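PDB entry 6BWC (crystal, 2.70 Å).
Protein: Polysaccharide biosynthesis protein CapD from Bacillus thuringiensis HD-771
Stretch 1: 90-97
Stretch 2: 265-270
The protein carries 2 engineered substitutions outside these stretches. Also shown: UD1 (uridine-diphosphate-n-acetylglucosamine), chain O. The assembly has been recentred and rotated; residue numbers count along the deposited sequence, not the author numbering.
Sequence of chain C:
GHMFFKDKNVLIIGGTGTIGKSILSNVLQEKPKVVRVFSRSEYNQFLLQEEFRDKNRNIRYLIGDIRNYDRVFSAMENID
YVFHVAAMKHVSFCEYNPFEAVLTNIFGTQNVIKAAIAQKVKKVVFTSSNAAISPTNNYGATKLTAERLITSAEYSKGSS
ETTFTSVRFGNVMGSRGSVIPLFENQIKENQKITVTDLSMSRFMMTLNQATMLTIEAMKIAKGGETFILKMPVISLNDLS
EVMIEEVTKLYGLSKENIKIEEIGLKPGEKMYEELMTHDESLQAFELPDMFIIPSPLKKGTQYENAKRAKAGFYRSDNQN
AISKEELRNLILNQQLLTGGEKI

Stretch 1 90-97: HVSFCEYN
Stretch 2, residues 265-270: LKPGEK

No hydrogen bond crosses between these two stretches, although 292 Å² of surface is buried; the contact rests on van der Waals packing of one helical face against a tight turn. Residues 91-96 are helical, with H90 at the N-cap position: C94 N donates to H90 O (3.1 Å), E95 N to V91 O (3.2 Å) and Y96 N to S92 O (3.1 Å). After the helix, N97 departs from helical phi/psi (-128/66), yet its ND2 (chi1 m) still donates to F93 O at 3.0 Å.

The partner is a type II beta turn, K266 to E269, with P267 at -56/137 and G268 at 82/-15. It is closed by E269 N to K266 O (3.2 Å) and braced by K266 N to E269 OE1 (2.6 Å). The other carboxylate oxygen, E269 OE2, accepts from UD1 O2' at 2.6 Å, so one buried side chain (chi1 m, chi2 t) ties the turn to the nucleotide sugar.

Register is set by V91 CA to E269 CA (6.8 Å) and S92 CA to P267 CA (6.2 Å). P267, covered most extensively, points toward the helix. Its ring restrains phi, fitting the turn's first inner corner, and offers Y96 an apolar surface: P267 CG lies 3.4 Å from Y96 OH and 4.1 Å from Y96 CE2, approaching the ring obliquely; Y96 (chi1 m) starts sideways, but its end comes nearer. V91 (t) directs CG1 to 3.7 Å from P267 O, and E95 CG lies 3.6 Å from that same oxygen. S92 (p) places CB 4.1 Å from K266 CD, along a lysine extended m, t, t, t.

Glycine suits position 268 twice over: its phi is positive, and E95 OE1 sits 3.5 Å from G268 CA, where an ideal CB would come within 2.6 Å of that oxygen. Buried E95 points CA-to-CB toward the turn and bends at chi1 and chi2 (m, m), with chi3 -84°, its OE2 satisfied elsewhere in the structure.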

ATOM      1  N   HIS C  90       1.469  15.367 -22.742  1.00 15.12           N
ATOM      2  CA  HIS C  90       1.653  16.806 -22.878  1.00 15.20           C
ATOM      3  C   HIS C  90       2.899  17.227 -22.160  1.00 15.61           C
ATOM      4  O   HIS C  90       3.021  16.986 -20.961  1.00 15.70           O
ATOM      5  CB  HIS C  90       0.518  17.561 -22.238  1.00 15.26           C
ATOM      6  CG  HIS C  90      -0.635  17.816 -23.145  1.00 15.16           C
ATOM      7  ND1 HIS C  90      -0.863  19.047 -23.719  1.00 15.04           N
ATOM      8  CD2 HIS C  90      -1.653  17.021 -23.538  1.00 15.26           C
ATOM      9  CE1 HIS C  90      -1.956  18.988 -24.455  1.00 15.06           C
ATOM     10  NE2 HIS C  90      -2.459  17.771 -24.356  1.00 15.18           N
ATOM     11  N   VAL C  91       3.796  17.893 -22.888  1.00 16.24           N
ATOM     12  CA  VAL C  91       5.058  18.358 -22.337  1.00 16.93           C
ATOM     13  C   VAL C  91       4.807  19.308 -21.173  1.00 18.16           C
ATOM     14  O   VAL C  91       5.369  19.087 -20.085  1.00 20.24           O
ATOM     15  CB  VAL C  91       5.958  19.001 -23.413  1.00 16.68           C
ATOM     16  CG1 VAL C  91       7.095  19.811 -22.803  1.00 16.81           C
ATOM     17  CG2 VAL C  91       6.537  17.913 -24.303  1.00 17.02           C
ATOM     18  N   SER C  92       3.962  20.327 -21.374  1.00 18.28           N
ATOM     19  CA  SER C  92       3.768  21.353 -20.342  1.00 18.28           C
ATOM     20  C   SER C  92       3.166  20.722 -19.088  1.00 17.92           C
ATOM     21  O   SER C  92       3.755  20.839 -18.015  1.00 18.23           O
ATOM     22  CB  SER C  92       2.926  22.547 -20.838  1.00 18.57           C
ATOM     23  OG  SER C  92       1.541  22.362 -20.610  1.00 18.90           O
ATOM     24  N   PHE C  93       2.044  20.018 -19.241  1.00 17.22           N
ATOM     25  CA  PHE C  93       1.376  19.325 -18.115  1.00 17.28           C
ATOM     26  C   PHE C  93       2.295  18.397 -17.302  1.00 17.37           C
ATOM     27  O   PHE C  93       2.140  18.302 -16.078  1.00 16.81           O
ATOM     28  CB  PHE C  93       0.145  18.524 -18.604  1.00 17.09           C
ATOM     29  CG  PHE C  93      -1.052  19.386 -18.900  1.00 16.94           C
ATOM     30  CD1 PHE C  93      -1.953  19.717 -17.890  1.00 16.95           C
ATOM     31  CD2 PHE C  93      -1.276  19.892 -20.177  1.00 16.40           C
ATOM     32  CE1 PHE C  93      -3.056  20.521 -18.163  1.00 16.67           C
ATOM     33  CE2 PHE C  93      -2.367  20.698 -20.448  1.00 16.20           C
ATOM     34  CZ  PHE C  93      -3.256  21.015 -19.442  1.00 16.35           C
ATOM     35  N   CYS C  94       3.227  17.714 -17.986  1.00 17.51           N
ATOM     36  CA  CYS C  94       4.165  16.765 -17.344  1.00 17.53           C
ATOM     37  C   CYS C  94       5.318  17.464 -16.602  1.00 16.71           C
ATOM     38  O   CYS C  94       5.976  16.847 -15.773  1.00 15.70           O
ATOM     39  CB  CYS C  94       4.756  15.775 -18.377  1.00 18.26           C
ATOM     40  SG  CYS C  94       3.680  14.467 -19.038  1.00 19.04           S
ATOM     41  N   GLU C  95       5.601  18.725 -16.943  1.00 17.06           N
ATOM     42  CA  GLU C  95       6.526  19.571 -16.137  1.00 17.03           C
ATOM     43  C   GLU C  95       5.866  20.149 -14.896  1.00 16.94           C
ATOM     44  O   GLU C  95       6.533  20.231 -13.878  1.00 18.20           O
ATOM     45  CB  GLU C  95       7.102  20.740 -16.926  1.00 16.19           C
ATOM     46  CG  GLU C  95       7.883  20.330 -18.145  1.00 15.74           C
ATOM     47  CD  GLU C  95       9.319  19.993 -17.873  1.00 14.95           C
ATOM     48  OE1 GLU C  95      10.185  20.891 -17.824  1.00 13.91           O
ATOM     49  OE2 GLU C  95       9.570  18.793 -17.790  1.00 15.04           O
ATOM     50  N   TYR C  96       4.600  20.582 -14.994  1.00 16.43           N
ATOM     51  CA  TYR C  96       3.845  21.122 -13.833  1.00 16.05           C
ATOM     52  C   TYR C  96       3.247  20.042 -12.929  1.00 15.05           C
ATOM     53  O   TYR C  96       3.030  20.304 -11.745  1.00 15.46           O
ATOM     54  CB  TYR C  96       2.742  22.130 -14.252  1.00 16.25           C
ATOM     55  CG  TYR C  96       3.267  23.438 -14.826  1.00 16.21           C
ATOM     56  CD1 TYR C  96       3.520  24.548 -14.023  1.00 16.51           C
ATOM     57  CD2 TYR C  96       3.519  23.549 -16.182  1.00 16.82           C
ATOM     58  CE1 TYR C  96       4.018  25.723 -14.572  1.00 17.09           C
ATOM     59  CE2 TYR C  96       3.997  24.710 -16.745  1.00 17.04           C
ATOM     60  CZ  TYR C  96       4.250  25.785 -15.951  1.00 17.52           C
ATOM     61  OH  TYR C  96       4.740  26.897 -16.593  1.00 19.22           O
ATOM     62  N   ASN C  97       2.999  18.842 -13.456  1.00 14.12           N
ATOM     63  CA  ASN C  97       2.500  17.709 -12.644  1.00 13.44           C
ATOM     64  C   ASN C  97       3.400  16.497 -12.892  1.00 12.48           C
ATOM     65  O   ASN C  97       2.955  15.508 -13.478  1.00 12.39           O
ATOM     66  CB  ASN C  97       1.032  17.386 -13.006  1.00 13.85           C
ATOM     67  CG  ASN C  97       0.123  18.634 -13.030  1.00 14.29           C
ATOM     68  OD1 ASN C  97      -0.469  19.021 -12.010  1.00 14.77           O
ATOM     69  ND2 ASN C  97      -0.012  19.247 -14.201  1.00 14.04           N
ATOM     70  N   LEU C 265       8.678  29.667 -25.762  1.00 24.83           N
ATOM     71  CA  LEU C 265       8.689  28.313 -25.210  1.00 23.06           C
ATOM     72  C   LEU C 265       7.850  28.105 -23.959  1.00 23.14           C
ATOM     73  O   LEU C 265       7.855  28.929 -23.047  1.00 24.12           O
ATOM     74  CB  LEU C 265      10.108  27.917 -24.849  1.00 22.38           C
ATOM     75  CG  LEU C 265      11.003  27.336 -25.935  1.00 23.16           C
ATOM     76  CD1 LEU C 265      10.640  27.719 -27.372  1.00 23.61           C
ATOM     77  CD2 LEU C 265      12.429  27.763 -25.610  1.00 24.06           C
ATOM     78  N   LYS C 266       7.144  26.980 -23.940  1.00 22.14           N
ATOM     79  CA  LYS C 266       6.628  26.385 -22.726  1.00 21.64           C
ATOM     80  C   LYS C 266       7.791  25.634 -22.024  1.00 21.20           C
ATOM     81  O   LYS C 266       8.717  25.178 -22.686  1.00 20.22           O
ATOM     82  CB  LYS C 266       5.466  25.432 -23.075  1.00 21.72           C
ATOM     83  CG  LYS C 266       4.317  26.108 -23.837  1.00 21.34           C
ATOM     84  CD  LYS C 266       3.028  25.287 -23.921  1.00 20.55           C
ATOM     85  CE  LYS C 266       1.818  26.203 -24.080  1.00 20.29           C
ATOM     86  NZ  LYS C 266       0.697  25.546 -24.790  1.00 20.11           N
ATOM     87  N   PRO C 267       7.745  25.491 -20.684  1.00 21.15           N
ATOM     88  CA  PRO C 267       8.891  24.855 -19.995  1.00 21.80           C
ATOM     89  C   PRO C 267       9.229  23.469 -20.514  1.00 21.54           C
ATOM     90  O   PRO C 267       8.323  22.702 -20.798  1.00 22.26           O
ATOM     91  CB  PRO C 267       8.436  24.780 -18.538  1.00 21.40           C
ATOM     92  CG  PRO C 267       7.497  25.930 -18.416  1.00 21.55           C
ATOM     93  CD  PRO C 267       6.751  25.994 -19.721  1.00 21.17           C
ATOM     94  N   GLY C 268      10.517  23.182 -20.683  1.00 21.60           N
ATOM     95  CA  GLY C 268      10.979  21.864 -21.123  1.00 21.78           C
ATOM     96  C   GLY C 268      10.922  21.594 -22.624  1.00 22.09           C
ATOM     97  O   GLY C 268      11.551  20.642 -23.081  1.00 22.43           O
ATOM     98  N   GLU C 269      10.187  22.409 -23.391  1.00 22.08           N
ATOM     99  CA  GLU C 269      10.065  22.226 -24.852  1.00 22.49           C
ATOM    100  C   GLU C 269      11.432  22.170 -25.542  1.00 22.24           C
ATOM    101  O   GLU C 269      12.319  22.944 -25.224  1.00 22.65           O
ATOM    102  CB  GLU C 269       9.226  23.349 -25.509  1.00 22.61           C
ATOM    103  CG  GLU C 269       7.715  23.197 -25.367  1.00 22.80           C
ATOM    104  CD  GLU C 269       6.918  24.182 -26.233  1.00 23.18           C
ATOM    105  OE1 GLU C 269       6.985  25.399 -25.954  1.00 22.14           O
ATOM    106  OE2 GLU C 269       6.205  23.746 -27.180  1.00 23.05           O
ATOM    107  N   LYS C 270      11.560  21.243 -26.487  1.00 22.42           N
ATOM    108  CA  LYS C 270      12.735  21.075 -27.351  1.00 22.33           C
ATOM    109  C   LYS C 270      12.505  21.802 -28.686  1.00 22.67           C
ATOM    110  O   LYS C 270      11.358  21.964 -29.127  1.00 22.23           O
ATOM    111  CB  LYS C 270      12.943  19.576 -27.626  1.00 21.96           C
ATOM    112  CG  LYS C 270      14.370  19.104 -27.834  1.00 20.77           C
ATOM    113  CD  LYS C 270      14.372  17.588 -27.928  1.00 19.79           C
ATOM    114  CE  LYS C 270      15.730  17.077 -28.313  1.00 18.96           C
ATOM    115  NZ  LYS C 270      15.696  15.604 -28.349  1.00 18.92           N
TER
HETATM  116  C1' UD1 O 401       3.555  16.002 -29.442  1.00 12.53           C
HETATM  117  C2' UD1 O 401       3.065  15.015 -28.396  1.00 12.80           C
HETATM  118  C3' UD1 O 401       4.222  14.430 -27.588  1.00 12.91           C
HETATM  119  C4' UD1 O 401       5.346  13.919 -28.485  1.00 12.57           C
HETATM  120  C5' UD1 O 401       5.640  14.858 -29.672  1.00 12.55           C
HETATM  121  C6' UD1 O 401       6.505  14.131 -30.710  1.00 12.45           C
HETATM  122  C7' UD1 O 401       0.821  15.812 -27.770  1.00 13.80           C
HETATM  123  C8' UD1 O 401       0.050  16.728 -26.841  1.00 14.08           C
HETATM  124  N2' UD1 O 401       2.120  15.653 -27.497  1.00 13.01           N
HETATM  125  O1' UD1 O 401       4.288  17.043 -28.814  1.00 13.55           O
HETATM  126  O3' UD1 O 401       3.711  13.375 -26.749  1.00 13.17           O
HETATM  127  O4' UD1 O 401       6.535  13.735 -27.740  1.00 12.23           O
HETATM  128  O5' UD1 O 401       4.436  15.342 -30.305  1.00 12.14           O
HETATM  129  O6' UD1 O 401       7.472  15.006 -31.298  1.00 12.54           O
HETATM  130  O7' UD1 O 401       0.262  15.308 -28.743  1.00 14.37           O
HETATM  131  N1  UD1 O 401       2.774  25.304 -30.240  1.00 20.15           N
HETATM  132  C2  UD1 O 401       2.395  26.663 -30.459  1.00 19.84           C
HETATM  133  N3  UD1 O 401       1.375  27.189 -29.762  1.00 19.85           N
HETATM  134  C4  UD1 O 401       0.692  26.467 -28.852  1.00 19.12           C
HETATM  135  C5  UD1 O 401       1.014  25.152 -28.623  1.00 19.04           C
HETATM  136  C6  UD1 O 401       2.052  24.580 -29.342  1.00 19.69           C
HETATM  137  O2  UD1 O 401       2.999  27.387 -31.271  1.00 19.54           O
HETATM  138  O4  UD1 O 401      -0.255  26.956 -28.216  1.00 18.47           O
HETATM  139  C1B UD1 O 401       3.906  24.694 -30.969  1.00 19.04           C
HETATM  140  C2B UD1 O 401       4.897  23.909 -30.106  1.00 19.02           C
HETATM  141  O2' UD1 O 401       5.923  24.736 -29.573  1.00 19.34           O
HETATM  142  C3B UD1 O 401       5.413  22.825 -31.032  1.00 18.75           C
HETATM  143  C4B UD1 O 401       4.231  22.598 -31.950  1.00 18.45           C
HETATM  144  O4B UD1 O 401       3.384  23.742 -31.862  1.00 18.82           O
HETATM  145  O3B UD1 O 401       6.530  23.205 -31.843  1.00 18.94           O
HETATM  146  C5B UD1 O 401       3.427  21.355 -31.602  1.00 17.70           C
HETATM  147  O5B UD1 O 401       2.820  21.392 -30.301  1.00 16.47           O
HETATM  148  PA  UD1 O 401       1.887  20.131 -29.957  1.00 16.16           P
HETATM  149  O1A UD1 O 401       1.033  20.350 -28.732  1.00 16.47           O
HETATM  150  O2A UD1 O 401       1.174  19.613 -31.210  1.00 16.67           O
HETATM  151  O3A UD1 O 401       2.880  18.868 -29.791  1.00 15.22           O
HETATM  152  PB  UD1 O 401       4.381  18.627 -29.235  1.00 14.70           P
HETATM  153  O1B UD1 O 401       4.565  19.358 -27.921  1.00 14.67           O
HETATM  154  O2B UD1 O 401       5.483  18.794 -30.275  1.00 14.28           O